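Local coordinates for protein cephalosporin acylase (PDB 2NLZ) that is probably an acylase of the gamma-glutamyltranspeptidase family, within the N-terminal nucleophile hydrolases, although its function and natural substrate are not established, at residues Glu217-Arg221 / Leu244-Arg248; Ser70-Ala74 / Leu85-Gly89; Glu128-Tyr133 / Arg248-Val252; Ala91-Leu95 / Tyr238-Asp243. The protein carries 1 engineered substitution. All coordinates share one frame; numbering follows the deposited sequence.

Interaction 1: Glu217-Arg221 / Leu244-Arg248; sequences ESFYR and LACYR
Tyr220 has Tyr247 CD2 over one face of its ring, 3.2 Å from Tyr220 CE1. This is a junction of two helix ends: the short helix 217-221 meets the C-terminal end of helix 241-245, among the helices outside the central strands. The two rings are inclined at 36°, so the pair is neither a stack nor edge-to-face. Tyr247 CG lies anti to the backbone N (chi1 165°), which turns its ring across that of Tyr220. On the other face of the Tyr220 ring, Phe219 CD2 sits over the centre. Tyr220 is therefore held between two aromatic residues. Its OH bonds to Pro120 O and Gly124 N, which ties the junction to the start of helix 122-133. Leu244 CB packs on the backbone, 3.3 Å from Tyr220 O.

Arg221 closes the outer side. Its chain turns sharply at chi3 (90°), and NE donates to Ala245 O at 2.7 Å. Ala245 ends its helix, and Cys246 has already left helical geometry. The cation thus binds a carbonyl at a helix C-terminus, where the helix dipole would probably favour it. NH1 of Arg221 forms a salt bridge with Glu217 OE2 at 2.6 Å, one turn back on its own helix. Together these partners fix the rotation of the guanidinium. Arg248 passes over one of its faces, but that side chain is poorly ordered and its place is uncertain. Glu217 OE2 receives Arg221 NH1 from above the carboxylate plane, while the carboxylate oxygen stays nearly in the guanidinium plane.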
loop_
_atom_site.group_PDB
_atom_site.type_symbol
_atom_site.label_atom_id
_atom_site.label_comp_id
_atom_site.label_asym_id
_atom_site.label_seq_id
_atom_site.Cartn_x
_atom_site.Cartn_y
_atom_site.Cartn_z
ATOM N N GLU D 217 -7.416 40.303 -34.668
ATOM C CA GLU D 217 -7.165 40.714 -36.049
ATOM C C GLU D 217 -5.681 41.004 -36.326
ATOM O O GLU D 217 -5.184 40.737 -37.424
ATOM C CB GLU D 217 -8.035 41.928 -36.410
ATOM C CG GLU D 217 -8.592 41.927 -37.833
ATOM C CD GLU D 217 -9.609 40.821 -38.079
ATOM O OE1 GLU D 217 -10.121 40.227 -37.105
ATOM O OE2 GLU D 217 -9.905 40.544 -39.259
ATOM N N SER D 218 -4.985 41.527 -35.320
ATOM C CA SER D 218 -3.584 41.899 -35.444
ATOM C C SER D 218 -2.690 40.701 -35.689
ATOM O O SER D 218 -1.661 40.825 -36.350
ATOM C CB SER D 218 -3.118 42.614 -34.187
ATOM O OG SER D 218 -1.709 42.704 -34.162
ATOM N N PHE D 219 -3.093 39.548 -35.151
ATOM C CA PHE D 219 -2.327 38.305 -35.248
ATOM C C PHE D 219 -2.346 37.716 -36.657
ATOM O O PHE D 219 -1.335 37.194 -37.120
ATOM C CB PHE D 219 -2.872 37.285 -34.245
ATOM C CG PHE D 219 -2.021 36.046 -34.089
ATOM C CD1 PHE D 219 -0.934 36.039 -33.221
ATOM C CD2 PHE D 219 -2.334 34.873 -34.775
ATOM C CE1 PHE D 219 -0.148 34.893 -33.055
ATOM C CE2 PHE D 219 -1.561 33.731 -34.623
ATOM C CZ PHE D 219 -0.461 33.742 -33.754
ATOM N N TYR D 220 -3.491 37.808 -37.332
ATOM C CA TYR D 220 -3.690 37.140 -38.624
ATOM C C TYR D 220 -3.609 38.039 -39.857
ATOM O O TYR D 220 -3.035 37.655 -40.878
ATOM C CB TYR D 220 -5.028 36.419 -38.628
ATOM C CG TYR D 220 -5.116 35.338 -37.597
ATOM C CD1 TYR D 220 -4.479 34.124 -37.793
ATOM C CD2 TYR D 220 -5.836 35.529 -36.423
ATOM C CE1 TYR D 220 -4.553 33.129 -36.849
ATOM C CE2 TYR D 220 -5.920 34.540 -35.477
ATOM C CZ TYR D 220 -5.280 33.334 -35.692
ATOM O OH TYR D 220 -5.360 32.327 -34.751
ATOM N N ARG D 221 -4.202 39.224 -39.767
ATOM C CA ARG D 221 -4.221 40.150 -40.892
ATOM C C ARG D 221 -3.943 41.579 -40.425
ATOM O O ARG D 221 -4.551 42.538 -40.901
ATOM C CB ARG D 221 -5.539 40.029 -41.672
ATOM C CG ARG D 221 -6.793 39.990 -40.819
ATOM C CD ARG D 221 -7.923 39.268 -41.536
ATOM N NE ARG D 221 -7.911 37.838 -41.257
ATOM C CZ ARG D 221 -8.641 37.246 -40.318
ATOM N NH1 ARG D 221 -9.458 37.950 -39.553
ATOM N NH2 ARG D 221 -8.556 35.941 -40.145
ATOM N N LEU D 244 -1.907 33.277 -42.810
ATOM C CA LEU D 244 -2.554 33.780 -41.606
ATOM C C LEU D 244 -3.839 34.536 -41.945
ATOM O O LEU D 244 -4.863 34.349 -41.289
ATOM C CB LEU D 244 -1.599 34.692 -40.820
ATOM C CG LEU D 244 -0.250 34.130 -40.365
ATOM C CD1 LEU D 244 0.697 35.214 -39.868
ATOM C CD2 LEU D 244 -0.441 33.045 -39.298
ATOM N N ALA D 245 -3.771 35.369 -42.981
ATOM C CA ALA D 245 -4.872 36.254 -43.377
ATOM C C ALA D 245 -6.205 35.554 -43.624
ATOM O O ALA D 245 -7.255 36.066 -43.230
ATOM C CB ALA D 245 -4.485 37.076 -44.596
ATOM N N CYS D 246 -6.180 34.391 -44.269
ATOM C CA CYS D 246 -7.434 33.684 -44.506
ATOM C C CYS D 246 -7.667 32.491 -43.583
ATOM O O CYS D 246 -8.427 31.578 -43.915
ATOM C CB CYS D 246 -7.666 33.347 -45.994
ATOM S SG CYS D 246 -6.338 32.512 -46.860
ATOM N N TYR D 247 -7.036 32.507 -42.414
ATOM C CA TYR D 247 -7.443 31.580 -41.379
ATOM C C TYR D 247 -8.721 32.072 -40.704
ATOM O O TYR D 247 -8.814 33.225 -40.286
ATOM C CB TYR D 247 -6.352 31.368 -40.322
ATOM C CG TYR D 247 -6.890 30.707 -39.059
ATOM C CD1 TYR D 247 -7.239 29.356 -39.043
ATOM C CD2 TYR D 247 -7.090 31.442 -37.900
ATOM C CE1 TYR D 247 -7.751 28.766 -37.894
ATOM C CE2 TYR D 247 -7.596 30.859 -36.754
ATOM C CZ TYR D 247 -7.925 29.530 -36.757
ATOM O OH TYR D 247 -8.428 28.969 -35.611
ATOM N N ARG D 248 -9.760 31.275 -40.637
ATOM C CA ARG D 248 -10.709 31.458 -39.566
ATOM C C ARG D 248 -11.014 30.205 -38.803
ATOM O O ARG D 248 -10.965 29.108 -39.321
ATOM C CB ARG D 248 -11.998 32.168 -39.999
ATOM C CG ARG D 248 -12.093 32.596 -41.439
ATOM C CD ARG D 248 -12.284 34.101 -41.690
ATOM N NE ARG D 248 -12.299 34.909 -40.485
ATOM C CZ ARG D 248 -12.186 36.234 -40.451
ATOM N NH1 ARG D 248 -12.043 36.933 -41.564
ATOM N NH2 ARG D 248 -12.219 36.866 -39.293
#

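Interaction 2: Ser70-Ala74 / Leu85-Gly89; sequences SDAFA and LNGSG
Leu85 pairs with Ala74 through two backbone bonds. Leu85 N donates to Ala74 O at 2.8 Å, and Ala74 N returns a bond to Leu85 O at 3.1 Å. Their CB atoms lie on one face of the sheet, 4.2 Å apart, where helix 122-133 packs on both residues. Asn86 follows as a non-hydrogen-bonded partner of Phe73, and both side chains project from the opposite face. They run side by side in the same direction. Asn86 OD1 comes 3.4 Å from Phe73 CE1, with the amide and ring planes 46° apart.

The two strands, 71-78 and 81-87, form an antiparallel beta hairpin deep in the protein. Gly87 is the next partner, opposite Ala72, and its O accepts from Ala72 N at 3.2 Å. Here the second strand ends. Ser88 N turns back to Asn86 OD1 at 3.0 Å, making an Asx turn. That bond, with one from Asn86 ND2 to Asn270, holds the amide beside the Phe73 ring. Ser88 CB meets the same ring, 3.5 Å from Phe73 CZ. Gly89 N reaches Asp71 OD1 in a weak bond of 3.4 Å, and the other Asp71 oxygen, OD2, has a weak bond to His419.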
loop_
_atom_site.group_PDB
_atom_site.type_symbol
_atom_site.label_atom_id
_atom_site.label_comp_id
_atom_site.label_asym_id
_atom_site.label_seq_id
_atom_site.Cartn_x
_atom_site.Cartn_y
_atom_site.Cartn_z
ATOM N N SER D 70 -0.120 28.678 -30.532
ATOM C CA SER D 70 -0.790 27.375 -30.483
ATOM C C SER D 70 -1.982 27.344 -31.410
ATOM O O SER D 70 -2.400 28.381 -31.916
ATOM C CB SER D 70 -1.282 27.096 -29.061
ATOM O OG SER D 70 -0.205 26.825 -28.178
ATOM N N ASP D 71 -2.531 26.159 -31.644
ATOM C CA ASP D 71 -3.947 26.110 -32.019
ATOM C C ASP D 71 -4.792 25.534 -30.884
ATOM O O ASP D 71 -4.237 25.051 -29.896
ATOM C CB ASP D 71 -4.246 25.507 -33.416
ATOM C CG ASP D 71 -3.436 24.292 -33.740
ATOM O OD1 ASP D 71 -3.168 24.105 -34.941
ATOM O OD2 ASP D 71 -3.077 23.529 -32.823
ATOM N N ALA D 72 -6.117 25.629 -31.015
ATOM C CA ALA D 72 -7.041 25.292 -29.928
ATOM C C ALA D 72 -8.268 24.514 -30.395
ATOM O O ALA D 72 -8.554 24.454 -31.582
ATOM C CB ALA D 72 -7.475 26.561 -29.214
ATOM N N PHE D 73 -8.989 23.920 -29.449
ATOM C CA PHE D 73 -10.258 23.235 -29.726
ATOM C C PHE D 73 -11.217 23.443 -28.557
ATOM O O PHE D 73 -10.782 23.572 -27.399
ATOM C CB PHE D 73 -10.045 21.733 -29.921
ATOM C CG PHE D 73 -9.537 21.344 -31.286
ATOM C CD1 PHE D 73 -10.413 20.955 -32.278
ATOM C CD2 PHE D 73 -8.168 21.317 -31.560
ATOM C CE1 PHE D 73 -9.939 20.566 -33.524
ATOM C CE2 PHE D 73 -7.682 20.938 -32.809
ATOM C CZ PHE D 73 -8.571 20.560 -33.790
ATOM N N ALA D 74 -12.519 23.458 -28.846
ATOM C CA ALA D 74 -13.518 23.637 -27.783
ATOM C C ALA D 74 -14.840 22.942 -28.039
ATOM O O ALA D 74 -15.326 22.903 -29.171
ATOM C CB ALA D 74 -13.755 25.114 -27.491
ATOM N N LEU D 85 -15.842 23.984 -31.671
ATOM C CA LEU D 85 -14.976 24.955 -32.342
ATOM C C LEU D 85 -13.658 24.331 -32.771
ATOM O O LEU D 85 -12.900 23.825 -31.944
ATOM C CB LEU D 85 -14.717 26.183 -31.457
ATOM C CG LEU D 85 -13.998 27.364 -32.131
ATOM C CD1 LEU D 85 -14.761 27.829 -33.365
ATOM C CD2 LEU D 85 -13.785 28.530 -31.173
ATOM N N ASN D 86 -13.400 24.373 -34.071
ATOM C CA ASN D 86 -12.161 23.846 -34.621
ATOM C C ASN D 86 -11.186 24.976 -34.844
ATOM O O ASN D 86 -11.145 25.569 -35.919
ATOM C CB ASN D 86 -12.402 23.088 -35.935
ATOM C CG ASN D 86 -11.200 22.263 -36.367
ATOM O OD1 ASN D 86 -10.057 22.675 -36.186
ATOM N ND2 ASN D 86 -11.457 21.079 -36.937
ATOM N N GLY D 87 -10.388 25.267 -33.830
ATOM C CA GLY D 87 -9.393 26.301 -33.966
ATOM C C GLY D 87 -8.061 25.775 -34.444
ATOM O O GLY D 87 -7.026 26.287 -34.043
ATOM N N SER D 88 -8.081 24.749 -35.291
ATOM C CA SER D 88 -6.855 24.176 -35.837
ATOM C C SER D 88 -6.509 24.849 -37.145
ATOM O O SER D 88 -7.321 24.882 -38.068
ATOM C CB SER D 88 -7.020 22.680 -36.065
ATOM O OG SER D 88 -5.937 22.147 -36.795
ATOM N N GLY D 89 -5.299 25.381 -37.225
ATOM C CA GLY D 89 -4.853 26.048 -38.434
ATOM C C GLY D 89 -4.300 25.098 -39.472
ATOM O O GLY D 89 -3.835 24.005 -39.144
#

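Interaction 3: Glu128-Tyr133 / Arg248-Val252; sequences ELAKMY and RPEWV
A helix-on-sheet contact is made here, where the C-terminal part of helix 122-133 lies over the start of strand 250-259. The two short segments run at 64° to each other, and large side chains bridge the space between them. Trp251 is the main bridge. Its NE1 donates to Glu128 OE1 at 2.8 Å, nearly along the C-O axis of that oxygen. The oxygen lies close to the indole plane, and the carboxylate is turned steeply against the ring, by 73°. The Glu128 chain bends at chi2 (-76°), which brings its carboxylate round to the indole nitrogen. Its other oxygen, OE2, forms a salt bridge with Lys131 NZ at 3.5 Å, so both oxygens have partners. The aliphatic part of Glu128 also packs, with CG 3.5 Å from Pro249 CG.

The six-membered ring of Trp251 receives the edge of Tyr133 in an offset edge-to-face pair. Tyr133 CE2 is the touching atom, 3.4 Å from Trp251 CH2. Leu129 CD1 meets the same CH2 at 3.8 Å, and the Leu129 side chain crosses the indole at about a right angle. Met132 completes the helix side. Its CB is 4.1 Å from Trp251 CZ2, and its SD makes an oblique Met-aromatic contact with the five-membered ring. Leu85 of the neighbouring strand touches Trp251, Pro249 and Leu129, and His83 stacks on Tyr133. The contact lies near the surface, where one polar bond accompanies apolar and aromatic contacts. It is helix-to-sheet packing of the kind that builds the layered alpha-beta-beta-alpha fold of N-terminal nucleophile hydrolases.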
loop_
_atom_site.group_PDB
_atom_site.type_symbol
_atom_site.label_atom_id
_atom_site.label_comp_id
_atom_site.label_asym_id
_atom_site.label_seq_id
_atom_site.Cartn_x
_atom_site.Cartn_y
_atom_site.Cartn_z
ATOM N N GLU D 128 -13.324 34.435 -31.648
ATOM C CA GLU D 128 -14.601 33.876 -32.084
ATOM C C GLU D 128 -15.444 33.331 -30.933
ATOM O O GLU D 128 -16.672 33.422 -30.966
ATOM C CB GLU D 128 -14.399 32.785 -33.136
ATOM C CG GLU D 128 -14.643 33.248 -34.577
ATOM C CD GLU D 128 -16.114 33.395 -34.936
ATOM O OE1 GLU D 128 -16.937 32.577 -34.483
ATOM O OE2 GLU D 128 -16.440 34.333 -35.690
ATOM N N LEU D 129 -14.783 32.770 -29.926
ATOM C CA LEU D 129 -15.467 32.257 -28.753
ATOM C C LEU D 129 -16.089 33.412 -27.978
ATOM O O LEU D 129 -17.218 33.307 -27.502
ATOM C CB LEU D 129 -14.479 31.501 -27.872
ATOM C CG LEU D 129 -14.840 30.159 -27.237
ATOM C CD1 LEU D 129 -16.001 29.491 -27.926
ATOM C CD2 LEU D 129 -13.618 29.255 -27.294
ATOM N N ALA D 130 -15.346 34.515 -27.882
ATOM C CA ALA D 130 -15.787 35.708 -27.166
ATOM C C ALA D 130 -16.948 36.373 -27.883
ATOM O O ALA D 130 -17.988 36.644 -27.275
ATOM C CB ALA D 130 -14.637 36.688 -27.010
ATOM N N LYS D 131 -16.754 36.619 -29.179
ATOM C CA LYS D 131 -17.751 37.260 -30.024
ATOM C C LYS D 131 -19.082 36.511 -29.997
ATOM O O LYS D 131 -20.140 37.121 -29.858
ATOM C CB LYS D 131 -17.221 37.392 -31.465
ATOM C CG LYS D 131 -18.226 37.959 -32.492
ATOM C CD LYS D 131 -17.538 38.649 -33.684
ATOM C CE LYS D 131 -17.159 37.680 -34.807
ATOM N NZ LYS D 131 -18.316 37.343 -35.680
ATOM N N MET D 132 -19.026 35.189 -30.091
ATOM C CA MET D 132 -20.240 34.426 -30.288
ATOM C C MET D 132 -20.989 34.105 -28.999
ATOM O O MET D 132 -22.219 34.173 -28.972
ATOM C CB MET D 132 -19.959 33.152 -31.090
ATOM C CG MET D 132 -21.137 32.667 -31.945
ATOM S SD MET D 132 -21.110 33.230 -33.666
ATOM C CE MET D 132 -21.769 34.900 -33.544
ATOM N N TYR D 133 -20.268 33.771 -27.931
ATOM C CA TYR D 133 -20.926 33.283 -26.706
ATOM C C TYR D 133 -20.447 33.898 -25.399
ATOM O O TYR D 133 -20.938 33.526 -24.341
ATOM C CB TYR D 133 -20.846 31.748 -26.610
ATOM C CG TYR D 133 -21.450 31.035 -27.795
ATOM C CD1 TYR D 133 -22.830 31.038 -28.002
ATOM C CD2 TYR D 133 -20.641 30.376 -28.727
ATOM C CE1 TYR D 133 -23.392 30.394 -29.089
ATOM C CE2 TYR D 133 -21.197 29.728 -29.825
ATOM C CZ TYR D 133 -22.571 29.744 -30.002
ATOM O OH TYR D 133 -23.118 29.103 -31.092
ATOM N N ARG D 248 -9.760 31.275 -40.637
ATOM C CA ARG D 248 -10.709 31.458 -39.566
ATOM C C ARG D 248 -11.014 30.205 -38.803
ATOM O O ARG D 248 -10.965 29.108 -39.321
ATOM C CB ARG D 248 -11.998 32.168 -39.999
ATOM C CG ARG D 248 -12.093 32.596 -41.439
ATOM C CD ARG D 248 -12.284 34.101 -41.690
ATOM N NE ARG D 248 -12.299 34.909 -40.485
ATOM C CZ ARG D 248 -12.186 36.234 -40.451
ATOM N NH1 ARG D 248 -12.043 36.933 -41.564
ATOM N NH2 ARG D 248 -12.219 36.866 -39.293
ATOM N N PRO D 249 -11.300 30.372 -37.538
ATOM C CA PRO D 249 -11.785 29.256 -36.738
ATOM C C PRO D 249 -13.097 28.761 -37.332
ATOM O O PRO D 249 -13.906 29.565 -37.802
ATOM C CB PRO D 249 -11.995 29.861 -35.342
ATOM C CG PRO D 249 -11.851 31.310 -35.489
ATOM C CD PRO D 249 -11.127 31.604 -36.753
ATOM N N GLU D 250 -13.281 27.446 -37.352
ATOM C CA GLU D 250 -14.442 26.847 -37.993
ATOM C C GLU D 250 -15.350 26.223 -36.947
ATOM O O GLU D 250 -14.923 25.354 -36.183
ATOM C CB GLU D 250 -13.998 25.806 -39.036
ATOM C CG GLU D 250 -15.113 24.927 -39.613
ATOM C CD GLU D 250 -14.624 24.013 -40.729
ATOM O OE1 GLU D 250 -13.819 24.477 -41.562
ATOM O OE2 GLU D 250 -15.044 22.837 -40.782
ATOM N N TRP D 251 -16.594 26.686 -36.893
ATOM C CA TRP D 251 -17.594 25.992 -36.098
ATOM C C TRP D 251 -17.939 24.706 -36.819
ATOM O O TRP D 251 -18.339 24.715 -37.983
ATOM C CB TRP D 251 -18.836 26.843 -35.877
ATOM C CG TRP D 251 -18.568 27.994 -35.002
ATOM C CD1 TRP D 251 -18.346 29.285 -35.389
ATOM C CD2 TRP D 251 -18.467 27.975 -33.581
ATOM N NE1 TRP D 251 -18.123 30.074 -34.289
ATOM C CE2 TRP D 251 -18.193 29.296 -33.164
ATOM C CE3 TRP D 251 -18.588 26.974 -32.616
ATOM C CZ2 TRP D 251 -18.038 29.641 -31.821
ATOM C CZ3 TRP D 251 -18.435 27.317 -31.282
ATOM C CH2 TRP D 251 -18.160 28.643 -30.898
ATOM N N VAL D 252 -17.746 23.600 -36.119
ATOM C CA VAL D 252 -17.881 22.296 -36.715
ATOM C C VAL D 252 -18.871 21.511 -35.851
ATOM O O VAL D 252 -19.103 21.864 -34.690
ATOM C CB VAL D 252 -16.470 21.646 -36.888
ATOM C CG1 VAL D 252 -15.931 21.128 -35.570
ATOM C CG2 VAL D 252 -16.466 20.579 -37.983
#

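Interaction 4: Ala91-Leu95 / Tyr238-Asp243; sequences APMSL and YLTKED
Tyr238, Pro92 and Asp243 carry this contact, which joins a type I turn at Pro92-Leu95 to the capped N-terminus of helix 241-245. The Tyr238 ring packs against Ser94 and Leu95, and its side chain crosses that of Leu95 at about a right angle. Leu95 CD2 sits over one face of the ring, 4.2 Å above the plane and toward the rim. Ser94 CB is at the ring edge, in its plane. The CB of Tyr238 packs on Pro92 CB at 3.7 Å.

Pro92 is wedged between the Tyr238-Leu239 backbone and Asp243. Its CG meets Leu239 CD2 at 3.9 Å. The turn closes through Leu95 N to Pro92 O.

Asp243 links turn and helix. With Thr240 it forms a capping box: Thr240 OG1 accepts from Asp243 N, and Asp243 OD2 accepts from Thr240 N at 3.2 Å. The same buried carboxylate reaches the turn. The N of Met93 donates to Asp243 OD1 at 3.0 Å and more weakly to OD2. Backbone N-H groups of both segments thus hold the carboxylate, and the helix N-terminus would probably stabilise a negative charge on it. Met93 N meets OD1 on its syn side, whereas Thr240 N meets OD2 on the anti side.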
loop_
_atom_site.group_PDB
_atom_site.type_symbol
_atom_site.label_atom_id
_atom_site.label_comp_id
_atom_site.label_asym_id
_atom_site.label_seq_id
_atom_site.Cartn_x
_atom_site.Cartn_y
_atom_site.Cartn_z
ATOM N N ALA D 91 -1.838 24.024 -42.977
ATOM C CA ALA D 91 -0.441 24.085 -43.392
ATOM C C ALA D 91 -0.234 25.242 -44.340
ATOM O O ALA D 91 -1.155 25.603 -45.075
ATOM C CB ALA D 91 -0.045 22.791 -44.078
ATOM N N PRO D 92 0.974 25.834 -44.327
ATOM C CA PRO D 92 1.325 26.898 -45.270
ATOM C C PRO D 92 1.093 26.497 -46.719
ATOM O O PRO D 92 1.268 25.329 -47.076
ATOM C CB PRO D 92 2.817 27.107 -45.023
ATOM C CG PRO D 92 3.010 26.715 -43.622
ATOM C CD PRO D 92 2.081 25.554 -43.397
ATOM N N MET D 93 0.705 27.468 -47.542
ATOM C CA MET D 93 0.305 27.189 -48.915
ATOM C C MET D 93 1.506 26.849 -49.797
ATOM O O MET D 93 1.358 26.249 -50.866
ATOM C CB MET D 93 -0.485 28.364 -49.487
ATOM C CG MET D 93 -1.512 27.968 -50.534
ATOM S SD MET D 93 -2.838 26.940 -49.876
ATOM C CE MET D 93 -3.827 28.163 -49.003
ATOM N N SER D 94 2.693 27.220 -49.334
ATOM C CA SER D 94 3.925 26.853 -50.026
ATOM C C SER D 94 4.545 25.532 -49.524
ATOM O O SER D 94 5.540 25.059 -50.080
ATOM C CB SER D 94 4.940 28.003 -49.958
ATOM O OG SER D 94 5.100 28.477 -48.630
ATOM N N LEU D 95 3.952 24.937 -48.489
ATOM C CA LEU D 95 4.467 23.692 -47.907
ATOM C C LEU D 95 3.878 22.477 -48.616
ATOM O O LEU D 95 2.751 22.066 -48.339
ATOM C CB LEU D 95 4.153 23.618 -46.411
ATOM C CG LEU D 95 5.201 23.141 -45.391
ATOM C CD1 LEU D 95 4.516 22.641 -44.123
ATOM C CD2 LEU D 95 6.154 22.088 -45.933
ATOM N N TYR D 238 7.831 28.706 -44.517
ATOM C CA TYR D 238 6.776 28.591 -45.522
ATOM C C TYR D 238 5.550 29.409 -45.127
ATOM O O TYR D 238 4.666 29.669 -45.954
ATOM C CB TYR D 238 6.405 27.120 -45.752
ATOM C CG TYR D 238 7.525 26.303 -46.360
ATOM C CD1 TYR D 238 7.695 26.230 -47.739
ATOM C CD2 TYR D 238 8.418 25.608 -45.552
ATOM C CE1 TYR D 238 8.725 25.489 -48.293
ATOM C CE2 TYR D 238 9.453 24.865 -46.094
ATOM C CZ TYR D 238 9.603 24.807 -47.465
ATOM O OH TYR D 238 10.638 24.063 -48.003
ATOM N N LEU D 239 5.524 29.827 -43.865
ATOM C CA LEU D 239 4.430 30.603 -43.306
ATOM C C LEU D 239 4.415 32.048 -43.823
ATOM O O LEU D 239 5.382 32.790 -43.646
ATOM C CB LEU D 239 4.552 30.583 -41.785
ATOM C CG LEU D 239 3.292 30.460 -40.927
ATOM C CD1 LEU D 239 2.996 31.735 -40.181
ATOM C CD2 LEU D 239 2.114 30.049 -41.765
ATOM N N THR D 240 3.318 32.444 -44.466
ATOM C CA THR D 240 3.209 33.784 -45.036
ATOM C C THR D 240 2.096 34.598 -44.385
ATOM O O THR D 240 1.303 34.057 -43.605
ATOM C CB THR D 240 2.953 33.741 -46.559
ATOM O OG1 THR D 240 1.674 33.144 -46.816
ATOM C CG2 THR D 240 4.049 32.956 -47.282
ATOM N N LYS D 241 2.052 35.895 -44.713
ATOM C CA LYS D 241 0.964 36.795 -44.334
ATOM C C LYS D 241 -0.361 36.196 -44.748
ATOM O O LYS D 241 -1.294 36.130 -43.948
ATOM C CB LYS D 241 1.091 38.128 -45.065
ATOM C CG LYS D 241 2.012 39.149 -44.459
ATOM C CD LYS D 241 2.066 40.368 -45.369
ATOM C CE LYS D 241 3.354 41.154 -45.193
ATOM N NZ LYS D 241 3.544 42.150 -46.287
ATOM N N GLU D 242 -0.426 35.764 -46.008
ATOM C CA GLU D 242 -1.666 35.314 -46.639
ATOM C C GLU D 242 -2.188 34.003 -46.067
ATOM O O GLU D 242 -3.393 33.738 -46.119
ATOM C CB GLU D 242 -1.492 35.213 -48.157
ATOM C CG GLU D 242 -1.395 36.563 -48.851
ATOM C CD GLU D 242 -0.292 36.599 -49.894
ATOM O OE1 GLU D 242 -0.500 36.076 -51.010
ATOM O OE2 GLU D 242 0.787 37.155 -49.595
ATOM N N ASP D 243 -1.282 33.192 -45.524
ATOM C CA ASP D 243 -1.659 31.970 -44.819
ATOM C C ASP D 243 -2.434 32.318 -43.559
ATOM O O ASP D 243 -3.483 31.738 -43.284
ATOM C CB ASP D 243 -0.419 31.158 -44.461
ATOM C CG ASP D 243 0.088 30.329 -45.619
ATOM O OD1 ASP D 243 -0.750 29.749 -46.342
ATOM O OD2 ASP D 243 1.326 30.253 -45.796
#

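In the fold
Interaction 2 is the core contact, about 10 Å from the chain centre and buried throughout. Interaction 4 is also buried, though about 24 Å from the centre; interaction 1 is partly so, and interaction 3 lies at the surface. Interaction 3 adjoins the hairpin: Asn86 N probably bonds to Glu250 O, and Leu85 packs on Trp251 and Leu129. Interactions 1 and 4 use the two ends of helix 241-245, with Leu244 touching Leu239. Residues 244-252 lead on into interaction 3, and Tyr247 packs on Gly87. Backbone pairing dominates interaction 2. In interaction 1 an arginine reaches a helix C-terminus; in interaction 4 a helix-start aspartate receives a turn N-H; in interaction 3 an indole-carboxylate bond joins helix to strand.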